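Local coordinates for uncharacterized protein (Treponema denticola ATCC 35404, PDB 6R9N) that senses iron and oxygen for bacterial chemotaxis by stabilising a peroxide-bound diiron centre in a metallo-beta-lactamase-like fold, at residues E193-H196 / V197-A201; L244-G247 / T248-I251. All coordinates share one frame; numbering follows the deposited sequence.

Contact 1: residues E193-H196 / V197-A201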
loop_
_atom_site.group_PDB
_atom_site.type_symbol
_atom_site.label_atom_id
_atom_site.label_comp_id
_atom_site.label_asym_id
_atom_site.label_seq_id
_atom_site.Cartn_x
_atom_site.Cartn_y
_atom_site.Cartn_z
ATOM N N GLU A 193 1.105 14.300 -13.726
ATOM C CA GLU A 193 0.356 15.299 -12.965
ATOM C C GLU A 193 -0.800 14.670 -12.185
ATOM O O GLU A 193 -0.905 14.837 -10.962
ATOM C CB GLU A 193 -0.155 16.387 -13.908
ATOM C CG GLU A 193 -0.740 17.589 -13.174
ATOM C CD GLU A 193 -1.281 18.632 -14.131
ATOM O OE1 GLU A 193 -1.269 19.833 -13.770
ATOM O OE2 GLU A 193 -1.700 18.247 -15.247
ATOM N N GLY A 194 -1.668 13.927 -12.875
ATOM C CA GLY A 194 -2.788 13.296 -12.200
ATOM C C GLY A 194 -2.344 12.392 -11.066
ATOM O O GLY A 194 -2.930 12.406 -9.981
ATOM N N PHE A 195 -1.294 11.600 -11.299
ATOM C CA PHE A 195 -0.810 10.690 -10.264
ATOM C C PHE A 195 -0.342 11.449 -9.024
ATOM O O PHE A 195 -0.691 11.086 -7.893
ATOM C CB PHE A 195 0.307 9.813 -10.825
ATOM C CG PHE A 195 0.843 8.818 -9.845
ATOM C CD1 PHE A 195 0.184 7.614 -9.632
ATOM C CD2 PHE A 195 2.011 9.080 -9.139
ATOM C CE1 PHE A 195 0.685 6.680 -8.740
ATOM C CE2 PHE A 195 2.500 8.168 -8.217
ATOM C CZ PHE A 195 1.843 6.963 -8.021
ATOM N N HIS A 196 0.457 12.511 -9.202
ATOM C CA HIS A 196 0.965 13.208 -8.020
ATOM C C HIS A 196 -0.137 14.007 -7.326
ATOM O O HIS A 196 -0.201 14.052 -6.086
ATOM C CB HIS A 196 2.161 14.087 -8.392
ATOM C CG HIS A 196 3.411 13.306 -8.682
ATOM N ND1 HIS A 196 3.636 12.683 -9.889
ATOM C CD2 HIS A 196 4.486 13.021 -7.907
ATOM C CE1 HIS A 196 4.807 12.068 -9.857
ATOM N NE2 HIS A 196 5.340 12.252 -8.662
ATOM N N VAL A 197 -1.035 14.616 -8.103
ATOM C CA VAL A 197 -2.136 15.365 -7.503
ATOM C C VAL A 197 -2.987 14.456 -6.622
ATOM O O VAL A 197 -3.442 14.864 -5.545
ATOM C CB VAL A 197 -2.990 16.039 -8.597
ATOM C CG1 VAL A 197 -4.364 16.430 -8.044
ATOM C CG2 VAL A 197 -2.271 17.246 -9.166
ATOM N N ARG A 198 -3.212 13.209 -7.056
ATOM C CA ARG A 198 -4.160 12.339 -6.365
ATOM C C ARG A 198 -3.513 11.436 -5.321
ATOM O O ARG A 198 -4.135 11.170 -4.286
ATOM C CB ARG A 198 -4.931 11.488 -7.379
ATOM C CG ARG A 198 -5.945 10.495 -6.760
ATOM C CD ARG A 198 -7.110 11.188 -5.971
ATOM N NE ARG A 198 -7.991 10.172 -5.382
ATOM C CZ ARG A 198 -7.760 9.582 -4.208
ATOM N NH1 ARG A 198 -6.690 9.928 -3.481
ATOM N NH2 ARG A 198 -8.588 8.651 -3.757
ATOM N N TYR A 199 -2.279 10.974 -5.541
ATOM C CA TYR A 199 -1.656 9.988 -4.652
ATOM C C TYR A 199 -0.728 10.589 -3.594
ATOM O O TYR A 199 -0.546 9.980 -2.538
ATOM C CB TYR A 199 -0.854 8.956 -5.460
ATOM C CG TYR A 199 -1.639 8.009 -6.349
ATOM C CD1 TYR A 199 -2.325 8.469 -7.471
ATOM C CD2 TYR A 199 -1.647 6.637 -6.092
ATOM C CE1 TYR A 199 -3.022 7.586 -8.305
ATOM C CE2 TYR A 199 -2.331 5.748 -6.912
ATOM C CZ TYR A 199 -3.015 6.230 -8.017
ATOM O OH TYR A 199 -3.681 5.344 -8.835
ATOM N N MET A 200 -0.095 11.731 -3.837
ATOM C CA MET A 200 0.654 12.395 -2.766
ATOM C C MET A 200 -0.300 13.046 -1.757
ATOM O O MET A 200 -1.279 13.692 -2.141
ATOM C CB MET A 200 1.589 13.454 -3.355
ATOM C CG MET A 200 2.467 12.965 -4.523
ATOM S SD MET A 200 3.786 11.833 -3.950
ATOM C CE MET A 200 3.611 10.449 -5.067
ATOM N N ALA A 201 0.021 12.928 -0.453
ATOM C CA ALA A 201 -0.979 13.202 0.586
ATOM C C ALA A 201 -1.293 14.687 0.759
ATOM O O ALA A 201 -2.436 15.027 1.095
ATOM C CB ALA A 201 -0.555 12.641 1.942
#
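The rings of F195 and Y199 form a face-to-face stack, their centroids 4.1 Å apart and their planes 26° from parallel. The overlap is uneven: F195 CE1 sits over the centre of the Y199 ring, whereas Y199 CG lies over the face of the F195 ring but toward its rim. The shortest approach is F195 CD1 to Y199 CD1, 3.4 Å, with several other pairs almost as close, and Y199 CB adds a CH-pi contact over the same F195 ring. With chi1 -178°, F195 CG stands opposite its own backbone N and beside the carbonyl carbon, which brings the ring against the face of Y199. The H196 ring has F195 CD2 over one face, while M200 CE approaches both rings obliquely, 3.9 Å from H196 CD2 and 4.0 Å from F195 CE2. H196 and M200 run side by side in the same direction, and bends at the second and third torsions of M200 bring its methyl to the two rings.

Along the backbone, i to i+4 bonds hold successive turns together. The bond from V197 N to E193 O is nearly linear at 2.9 Å, but the one from M200 N to H196 O is stretched to 3.2 Å, and M200 is the residue at which the chain leaves helical geometry. Polar ends are tied elsewhere: H196 to I192 O and G169 N, Y199 OH to L105 O of the second subunit, and R198 to D126 of the second subunit in a salt bridge. The arrangement is thus a helix C-terminus that meets the other subunit through R198 and Y199 and, through F195, lines the peroxide pocket of the diiron site.

Contact 2: residues L244-G247 / T248-I251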
loop_
_atom_site.group_PDB
_atom_site.type_symbol
_atom_site.label_atom_id
_atom_site.label_comp_id
_atom_site.label_asym_id
_atom_site.label_seq_id
_atom_site.Cartn_x
_atom_site.Cartn_y
_atom_site.Cartn_z
ATOM N N LEU A 244 3.162 21.866 -5.615
ATOM C CA LEU A 244 1.977 21.120 -6.027
ATOM C C LEU A 244 0.986 20.999 -4.886
ATOM O O LEU A 244 1.353 20.622 -3.769
ATOM C CB LEU A 244 2.354 19.724 -6.513
ATOM C CG LEU A 244 1.242 18.877 -7.143
ATOM C CD1 LEU A 244 0.836 19.411 -8.506
ATOM C CD2 LEU A 244 1.701 17.416 -7.275
ATOM N N LYS A 245 -0.271 21.317 -5.166
ATOM C CA LYS A 245 -1.348 20.997 -4.246
ATOM C C LYS A 245 -1.864 19.613 -4.597
ATOM O O LYS A 245 -1.993 19.289 -5.782
ATOM C CB LYS A 245 -2.475 22.024 -4.324
ATOM C CG LYS A 245 -2.169 23.353 -3.615
ATOM C CD LYS A 245 -3.204 24.438 -3.943
ATOM C CE LYS A 245 -2.540 25.728 -4.434
ATOM N NZ LYS A 245 -2.131 26.645 -3.328
ATOM N N CYS A 246 -2.019 18.756 -3.585
ATOM C CA CYS A 246 -2.252 17.354 -3.883
ATOM C C CYS A 246 -2.944 16.693 -2.705
ATOM O O CYS A 246 -2.778 17.122 -1.561
ATOM C CB CYS A 246 -0.975 16.663 -4.239
ATOM S SG CYS A 246 0.114 16.895 -2.877
ATOM N N GLY A 247 -3.699 15.622 -2.996
ATOM C CA GLY A 247 -4.230 14.753 -1.963
ATOM C C GLY A 247 -5.286 15.430 -1.115
ATOM O O GLY A 247 -6.298 15.934 -1.616
ATOM N N THR A 248 -5.033 15.482 0.186
ATOM C CA THR A 248 -6.004 16.051 1.102
ATOM C C THR A 248 -6.137 17.568 0.961
ATOM O O THR A 248 -7.042 18.154 1.561
ATOM C CB THR A 248 -5.630 15.611 2.517
ATOM O OG1 THR A 248 -6.794 15.623 3.341
ATOM C CG2 THR A 248 -4.583 16.507 3.101
ATOM N N ASP A 249 -5.258 18.222 0.190
ATOM C CA ASP A 249 -5.499 19.604 -0.205
ATOM C C ASP A 249 -6.797 19.745 -0.991
ATOM O O ASP A 249 -7.339 20.847 -1.073
ATOM C CB ASP A 249 -4.343 20.146 -1.049
ATOM C CG ASP A 249 -3.032 20.211 -0.281
ATOM O OD1 ASP A 249 -3.052 20.130 0.973
ATOM O OD2 ASP A 249 -1.973 20.344 -0.939
ATOM N N TYR A 250 -7.261 18.679 -1.636
ATOM C CA TYR A 250 -8.529 18.716 -2.353
ATOM C C TYR A 250 -9.534 17.834 -1.632
ATOM O O TYR A 250 -10.164 16.964 -2.246
ATOM C CB TYR A 250 -8.348 18.259 -3.799
ATOM C CG TYR A 250 -7.489 19.203 -4.620
ATOM C CD1 TYR A 250 -6.189 18.865 -4.972
ATOM C CD2 TYR A 250 -7.977 20.447 -5.022
ATOM C CE1 TYR A 250 -5.396 19.729 -5.715
ATOM C CE2 TYR A 250 -7.190 21.324 -5.762
ATOM C CZ TYR A 250 -5.903 20.958 -6.106
ATOM O OH TYR A 250 -5.128 21.824 -6.842
ATOM N N ILE A 251 -9.708 18.062 -0.330
ATOM C CA ILE A 251 -10.452 17.113 0.484
ATOM C C ILE A 251 -11.906 17.027 0.049
ATOM O O ILE A 251 -12.559 16.002 0.271
ATOM C CB ILE A 251 -10.323 17.484 1.978
ATOM C CG1 ILE A 251 -10.899 16.381 2.864
ATOM C CG2 ILE A 251 -10.987 18.818 2.275
ATOM C CD1 ILE A 251 -10.260 16.345 4.193
HETATM O O HOH W 1 -2.808 20.998 -8.015
#
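D249 folds back over the peptide of C246, and its OD2 accepts the C246 N-H at 3.1 Å, met on the anti side and 34° out of the carboxylate plane. With CG beside the backbone N (chi1 -64°), the carboxylate is turned toward the preceding loop. The main chain answers in the other direction, D249 N donating to C246 O at 3.2 Å, so that two bonds join the same pair of residues. G247, at positive phi, and T248 occupy the corners of this type II' turn, an instance of backbone reversal reinforced by a side chain. A second turn follows at once, in which Y250 N reaches G247 O at 2.9 Å from above the carbonyl plane. This is the compact part.

The outer side is looser. The Y250 ring presents its edge to K245 O, with CE1 3.4 Å away, and its OH and K245 O are bridged by a water that donates to the carbonyl. K245 CB lies 3.7 Å from Y250 OH, but the rest of the exposed lysine chain leads away, leaving NZ 6.7 Å from D249 OD2.

The turns follow helix 232-242. L244 lies against H196 and V197 of helix 185-199, C246 touches M200, and D249 OD2 also accepts N203 N at the start of helix 203-215, while T248 O meets K204 of the second subunit.

Overall arrangement
The two contacts follow one another in series, neither nested nor crossed. From the N terminus, the chain reaches contact 1 at the end of helix 185-199, where the helix gives way to the short link to helix 203-215. It then runs through strands 220-222 and 229-230 and helix 232-242 before contact 2 closes its pair of turns near the C terminus. Distant in sequence, they meet in space, their centres about 8 Å apart. Probable backbone hydrogen bonds join V197 O to G247 N and A201 O to T248 N. The C-terminal loop is thereby held along the end of helix 185-199, and both contacts border the second subunit.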